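Local atomic coordinates of OTU domain-containing protein wMelOTU (Wolbachia pipientis wMel, PDB entry 6W9O), a protein that probably acts as a cysteine protease of the OTU family that removes ubiquitin from modified proteins, and is regarded as a bacterial effector. Residues 50-53 against 54-57; 56-59 against 60-64. All coordinates share one frame; numbering follows the deposited sequence.

Interaction 1 of 2, residues 50-53 against 54-57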
ATOM      1  N   ASN A  50      -3.209  -5.172  13.997  1.00 25.13           N
ATOM      2  CA  ASN A  50      -2.088  -5.155  14.934  1.00 25.84           C
ATOM      3  C   ASN A  50      -1.093  -4.034  14.642  1.00 24.72           C
ATOM      4  O   ASN A  50       0.002  -4.017  15.235  1.00 26.14           O
ATOM      5  CB  ASN A  50      -1.344  -6.495  14.873  1.00 28.48           C
ATOM      6  CG  ASN A  50      -0.744  -6.751  13.490  1.00 26.45           C
ATOM      7  OD1 ASN A  50      -1.025  -6.011  12.526  1.00 25.52           O
ATOM      8  ND2 ASN A  50       0.067  -7.809  13.368  1.00 31.91           N
ATOM      9  N   GLY A  51      -1.461  -3.072  13.778  1.00 20.83           N
ATOM     10  CA  GLY A  51      -0.575  -2.018  13.344  1.00 18.13           C
ATOM     11  C   GLY A  51      -0.125  -2.212  11.904  1.00 16.76           C
ATOM     12  O   GLY A  51       0.481  -1.299  11.315  1.00 16.57           O
ATOM     13  N   SER A  52      -0.328  -3.418  11.342  1.00 17.54           N
ATOM     14  CA  SER A  52       0.145  -3.723  10.004  1.00 15.54           C
ATOM     15  C   SER A  52      -0.942  -3.628   8.944  1.00 14.66           C
ATOM     16  O   SER A  52      -0.757  -4.168   7.845  1.00 14.95           O
ATOM     17  CB  SER A  52       0.763  -5.119   9.982  1.00 18.66           C
ATOM     18  OG  SER A  52       1.989  -5.055  10.747  1.00 21.82           O
ATOM     19  N   CYS A  53      -2.023  -2.869   9.195  1.00 15.27           N
ATOM     20  CA  CYS A  53      -3.110  -2.845   8.205  1.00 15.21           C
ATOM     21  C   CYS A  53      -2.670  -2.323   6.849  1.00 15.43           C
ATOM     22  O   CYS A  53      -3.273  -2.698   5.842  1.00 15.20           O
ATOM     23  CB  CYS A  53      -4.282  -1.996   8.708  1.00 14.06           C
ATOM     24  SG  CYS A  53      -3.917  -0.228   8.938  1.00 16.72           S
ATOM     25  N   PHE A  54      -1.686  -1.407   6.775  1.00 12.86           N
ATOM     26  CA  PHE A  54      -1.276  -0.936   5.455  1.00 12.45           C
ATOM     27  C   PHE A  54      -0.673  -2.075   4.678  1.00 13.90           C
ATOM     28  O   PHE A  54      -1.050  -2.324   3.515  1.00 13.09           O
ATOM     29  CB  PHE A  54      -0.209   0.193   5.578  1.00 12.26           C
ATOM     30  CG  PHE A  54       0.398   0.524   4.266  1.00 12.88           C
ATOM     31  CD1 PHE A  54      -0.336   1.254   3.306  1.00 13.98           C
ATOM     32  CD2 PHE A  54       1.627   0.014   3.946  1.00 13.90           C
ATOM     33  CE1 PHE A  54       0.165   1.463   2.045  1.00 14.96           C
ATOM     34  CE2 PHE A  54       2.164   0.213   2.679  1.00 14.22           C
ATOM     35  CZ  PHE A  54       1.414   0.933   1.709  1.00 14.33           C
ATOM     36  N   PHE A  55       0.261  -2.779   5.305  1.00 12.41           N
ATOM     37  CA  PHE A  55       0.963  -3.879   4.635  1.00 13.58           C
ATOM     38  C   PHE A  55       0.008  -5.002   4.292  1.00 15.24           C
ATOM     39  O   PHE A  55       0.108  -5.610   3.192  1.00 14.80           O
ATOM     40  CB  PHE A  55       2.079  -4.377   5.562  1.00 13.47           C
ATOM     41  CG  PHE A  55       3.081  -3.282   5.882  1.00 12.47           C
ATOM     42  CD1 PHE A  55       4.058  -2.918   4.983  1.00 13.28           C
ATOM     43  CD2 PHE A  55       2.985  -2.614   7.100  1.00 13.72           C
ATOM     44  CE1 PHE A  55       4.933  -1.896   5.261  1.00 14.98           C
ATOM     45  CE2 PHE A  55       3.876  -1.591   7.382  1.00 14.51           C
ATOM     46  CZ  PHE A  55       4.844  -1.241   6.482  1.00 14.82           C
ATOM     47  N   ASP A  56      -0.910  -5.306   5.202  1.00 13.48           N
ATOM     48  CA  ASP A  56      -1.877  -6.387   4.952  1.00 12.74           C
ATOM     49  C   ASP A  56      -2.854  -6.002   3.843  1.00 15.68           C
ATOM     50  O   ASP A  56      -3.264  -6.881   3.044  1.00 15.46           O
ATOM     51  CB  ASP A  56      -2.634  -6.696   6.237  1.00 16.00           C
ATOM     52  CG  ASP A  56      -3.404  -8.010   6.157  1.00 18.08           C
ATOM     53  OD1 ASP A  56      -2.743  -9.024   5.819  1.00 19.58           O
ATOM     54  OD2 ASP A  56      -4.613  -8.065   6.525  1.00 20.05           O
ATOM     55  N   SER A  57      -3.270  -4.746   3.774  1.00 14.47           N
ATOM     56  CA  SER A  57      -4.166  -4.325   2.684  1.00 12.69           C
ATOM     57  C   SER A  57      -3.446  -4.389   1.346  1.00 12.74           C
ATOM     58  O   SER A  57      -3.981  -4.941   0.351  1.00 13.17           O
ATOM     59  CB  SER A  57      -4.620  -2.880   2.937  1.00 12.50           C
ATOM     60  OG  SER A  57      -5.400  -2.810   4.117  1.00 14.23           O
TER
HETATM   61  O   HOH W   1       0.221  -0.317   8.811  1.00 14.77           O
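Ser57 turns its hydroxyl back beside its own backbone N (chi1 -65°), and this brings OG to Cys53 O, one turn earlier. Cys53 has its SG between its backbone N and carbonyl carbon (chi1 64°). The sulfur therefore stays by the start of helix 53-66, with SG 3.3 Å from Phe54 N. Cys53 O is gripped twice. Ser57 OG donates to Cys53 O at 2.7 Å and Ser57 N to the same oxygen at 2.9 Å, from opposite faces of the carbonyl plane. The neighbouring carbonyl is met more directly: Asp56 N donates to Ser52 O at 2.9 Å, nearly end-on to the C=O group. Ser52 is the N-cap residue, but its OG does not cap; it bonds to Arg76. In the loop before the helix, Asn50 OD1 accepts from Ser52 N at 2.9 Å, an Asx turn. Water 1 joins loop to helix by donating to Gly51 O and accepting from Phe54 N. Phe55 sets its ring edge near Ser52 O, and Phe54 CD2 lies 3.9 Å above one face of that ring. Phe54 also meets Phe192 edge-to-face. In OTU proteases the cysteine at this helix start is the nucleophile, so Cys53 probably has that role. Its doubly held carbonyl, the Asx turn before it and the water bridging Gly51 and Phe54 would probably keep the backbone around Cys53 well fixed.

Interaction 2 of 2, residues 56-59 against 60-64; sequences DSFR and QSLEQ
Asp56 OD1 accepts two bonds from Arg59, while OD2 of the same carboxylate faces Gln60. Arg59 NE comes to Asp56 OD1 at 2.8 Å and Arg59 NH2 to the same atom at 3.0 Å, a side-on salt bridge in which both nitrogens hold one oxygen. OD1 lies in the guanidinium plane, but the two nitrogens stand about 30° out of the carboxylate plane, on the same face. The bend in the arginine chain at chi3 (87°) turns the guanidinium back toward Asp56. Gln60 NE2 adds a weak bond to Asp56 OD2 at 3.1 Å. Its stronger partner is Gln46 O, and OD2 also accepts from Ile48 N, so Asp56 and Gln60 tie the helix to the chain before it. Gln60 CG lies over one face of the Arg59 guanidinium, 3.5 Å above its plane and offset toward the rim. At the group's edge, water 2 accepts from Arg59 NH1 and donates to Glu63 OE1. It links two opposite charges too far apart for a direct salt bridge, with Arg59 NH1 4.1 Å from Glu63 OE1. Glu63 OE2 bonds to Gln69 NE2. Another side of the helix is apolar: Phe58 CE2 and Leu62 CD2 meet obliquely at 4.3 Å, and both side chains touch Val182 of strand 181-188. Ser61 OG bonds to His183 N on that strand. Backbone bonds from Gln60, Ser61, Leu62 and Glu63 to the residues four earlier make this a regular alpha-helix. A helix packed on the sheet, with the cysteine at its N-terminal end, is characteristic of the papain-like fold of OTU proteases.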
ATOM      1  N   ASP A  56      -0.910  -5.306   5.202  1.00 13.48           N
ATOM      2  CA  ASP A  56      -1.877  -6.387   4.952  1.00 12.74           C
ATOM      3  C   ASP A  56      -2.854  -6.002   3.843  1.00 15.68           C
ATOM      4  O   ASP A  56      -3.264  -6.881   3.044  1.00 15.46           O
ATOM      5  CB  ASP A  56      -2.634  -6.696   6.237  1.00 16.00           C
ATOM      6  CG  ASP A  56      -3.404  -8.010   6.157  1.00 18.08           C
ATOM      7  OD1 ASP A  56      -2.743  -9.024   5.819  1.00 19.58           O
ATOM      8  OD2 ASP A  56      -4.613  -8.065   6.525  1.00 20.05           O
ATOM      9  N   SER A  57      -3.270  -4.746   3.774  1.00 14.47           N
ATOM     10  CA  SER A  57      -4.166  -4.325   2.684  1.00 12.69           C
ATOM     11  C   SER A  57      -3.446  -4.389   1.346  1.00 12.74           C
ATOM     12  O   SER A  57      -3.981  -4.941   0.351  1.00 13.17           O
ATOM     13  CB  SER A  57      -4.620  -2.880   2.937  1.00 12.50           C
ATOM     14  OG  SER A  57      -5.400  -2.810   4.117  1.00 14.23           O
ATOM     15  N   PHE A  58      -2.201  -3.897   1.294  1.00 13.07           N
ATOM     16  CA  PHE A  58      -1.400  -3.984   0.069  1.00 13.39           C
ATOM     17  C   PHE A  58      -1.200  -5.434  -0.343  1.00 12.31           C
ATOM     18  O   PHE A  58      -1.361  -5.777  -1.517  1.00 15.32           O
ATOM     19  CB  PHE A  58      -0.038  -3.302   0.324  1.00 13.29           C
ATOM     20  CG  PHE A  58       0.827  -3.144  -0.903  1.00 12.50           C
ATOM     21  CD1 PHE A  58       0.905  -1.904  -1.567  1.00 14.08           C
ATOM     22  CD2 PHE A  58       1.602  -4.216  -1.383  1.00 14.69           C
ATOM     23  CE1 PHE A  58       1.701  -1.779  -2.717  1.00 16.26           C
ATOM     24  CE2 PHE A  58       2.424  -4.048  -2.509  1.00 16.16           C
ATOM     25  CZ  PHE A  58       2.409  -2.817  -3.181  1.00 16.38           C
ATOM     26  N   ARG A  59      -0.856  -6.300   0.609  1.00 12.17           N
ATOM     27  CA  ARG A  59      -0.648  -7.735   0.306  1.00 12.63           C
ATOM     28  C   ARG A  59      -1.881  -8.350  -0.331  1.00 14.92           C
ATOM     29  O   ARG A  59      -1.750  -9.168  -1.263  1.00 13.80           O
ATOM     30  CB  ARG A  59      -0.376  -8.476   1.648  1.00 16.91           C
ATOM     31  CG  ARG A  59      -0.562 -10.001   1.604  1.00 18.33           C
ATOM     32  CD  ARG A  59      -0.408 -10.594   2.971  1.00 17.83           C
ATOM     33  NE  ARG A  59      -1.678 -10.576   3.691  1.00 18.43           N
ATOM     34  CZ  ARG A  59      -2.690 -11.431   3.504  1.00 21.59           C
ATOM     35  NH1 ARG A  59      -2.648 -12.371   2.552  1.00 20.44           N
ATOM     36  NH2 ARG A  59      -3.763 -11.344   4.291  1.00 22.19           N
ATOM     37  N   GLN A  60      -3.077  -8.070   0.228  1.00 15.02           N
ATOM     38  CA  GLN A  60      -4.259  -8.759  -0.279  1.00 13.67           C
ATOM     39  C   GLN A  60      -4.572  -8.307  -1.685  1.00 12.94           C
ATOM     40  O   GLN A  60      -4.963  -9.133  -2.536  1.00 13.45           O
ATOM     41  CB  GLN A  60      -5.449  -8.523   0.643  1.00 13.21           C
ATOM     42  CG  GLN A  60      -5.319  -9.283   1.995  1.00 13.98           C
ATOM     43  CD  GLN A  60      -6.537  -9.033   2.827  1.00 16.50           C
ATOM     44  OE1 GLN A  60      -7.658  -9.321   2.401  1.00 18.82           O
ATOM     45  NE2 GLN A  60      -6.352  -8.444   4.023  1.00 16.73           N
ATOM     46  N   SER A  61      -4.464  -7.008  -1.961  1.00 12.70           N
ATOM     47  CA  SER A  61      -4.784  -6.550  -3.316  1.00 11.50           C
ATOM     48  C   SER A  61      -3.718  -7.028  -4.293  1.00 13.10           C
ATOM     49  O   SER A  61      -4.041  -7.477  -5.416  1.00 12.99           O
ATOM     50  CB  SER A  61      -4.920  -5.010  -3.286  1.00 12.59           C
ATOM     51  OG  SER A  61      -5.034  -4.502  -4.625  1.00 12.62           O
ATOM     52  N   LEU A  62      -2.442  -7.040  -3.863  1.00 13.95           N
ATOM     53  CA  LEU A  62      -1.370  -7.567  -4.719  1.00 12.93           C
ATOM     54  C   LEU A  62      -1.637  -9.010  -5.097  1.00 12.58           C
ATOM     55  O   LEU A  62      -1.483  -9.403  -6.267  1.00 14.36           O
ATOM     56  CB  LEU A  62      -0.020  -7.452  -3.997  1.00 13.86           C
ATOM     57  CG  LEU A  62       1.202  -7.917  -4.811  1.00 14.25           C
ATOM     58  CD1 LEU A  62       1.472  -6.924  -5.930  1.00 16.88           C
ATOM     59  CD2 LEU A  62       2.409  -8.107  -3.881  1.00 19.04           C
ATOM     60  N   GLU A  63      -2.038  -9.837  -4.127  1.00 12.92           N
ATOM     61  CA  GLU A  63      -2.226 -11.247  -4.437  1.00 13.00           C
ATOM     62  C   GLU A  63      -3.386 -11.409  -5.418  1.00 14.03           C
ATOM     63  O   GLU A  63      -3.316 -12.203  -6.374  1.00 14.47           O
ATOM     64  CB  GLU A  63      -2.494 -12.052  -3.158  1.00 14.70           C
ATOM     65  CG  GLU A  63      -2.686 -13.546  -3.544  1.00 15.24           C
ATOM     66  CD  GLU A  63      -2.902 -14.490  -2.378  1.00 18.40           C
ATOM     67  OE1 GLU A  63      -2.718 -14.048  -1.192  1.00 20.12           O
ATOM     68  OE2 GLU A  63      -3.201 -15.662  -2.598  1.00 20.11           O
ATOM     69  N   GLN A  64      -4.474 -10.675  -5.193  1.00 14.41           N
ATOM     70  CA  GLN A  64      -5.617 -10.879  -6.073  1.00 14.24           C
ATOM     71  C   GLN A  64      -5.323 -10.388  -7.481  1.00 14.43           C
ATOM     72  O   GLN A  64      -5.746 -11.010  -8.470  1.00 14.77           O
ATOM     73  CB  GLN A  64      -6.805 -10.112  -5.474  1.00 15.40           C
ATOM     74  CG  GLN A  64      -8.084 -10.451  -6.149  1.00 20.72           C
ATOM     75  CD  GLN A  64      -9.279  -9.879  -5.373  1.00 19.80           C
ATOM     76  OE1 GLN A  64      -9.620  -8.776  -5.611  1.00 19.77           O
ATOM     77  NE2 GLN A  64      -9.899 -10.667  -4.509  1.00 23.82           N
TER
HETATM   78  O   HOH W   2      -0.720 -12.860   0.265  1.00 20.23           O

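How the interactions relate
Both interactions belong to helix 53-66 and share Asp56 and Ser57. Their centres are 10 Å apart. Interaction 1 is the start of the helix, where loop becomes helix around the probable nucleophile. Its polar chemistry is mostly backbone: carbonyls, amides, a serine hydroxyl and a water. Interaction 2 lies further along, and there charged and amide side chains do more of the work. Most touching residues in both are buried. The exceptions are Cys53 in interaction 1 and Arg59, Gln60 and Glu63 in interaction 2, all partly exposed. Both interactions reach helix 126-137. Phe55 also packs on helix 72-84, while Phe58, Ser61 and Leu62 rest on strand 181-188.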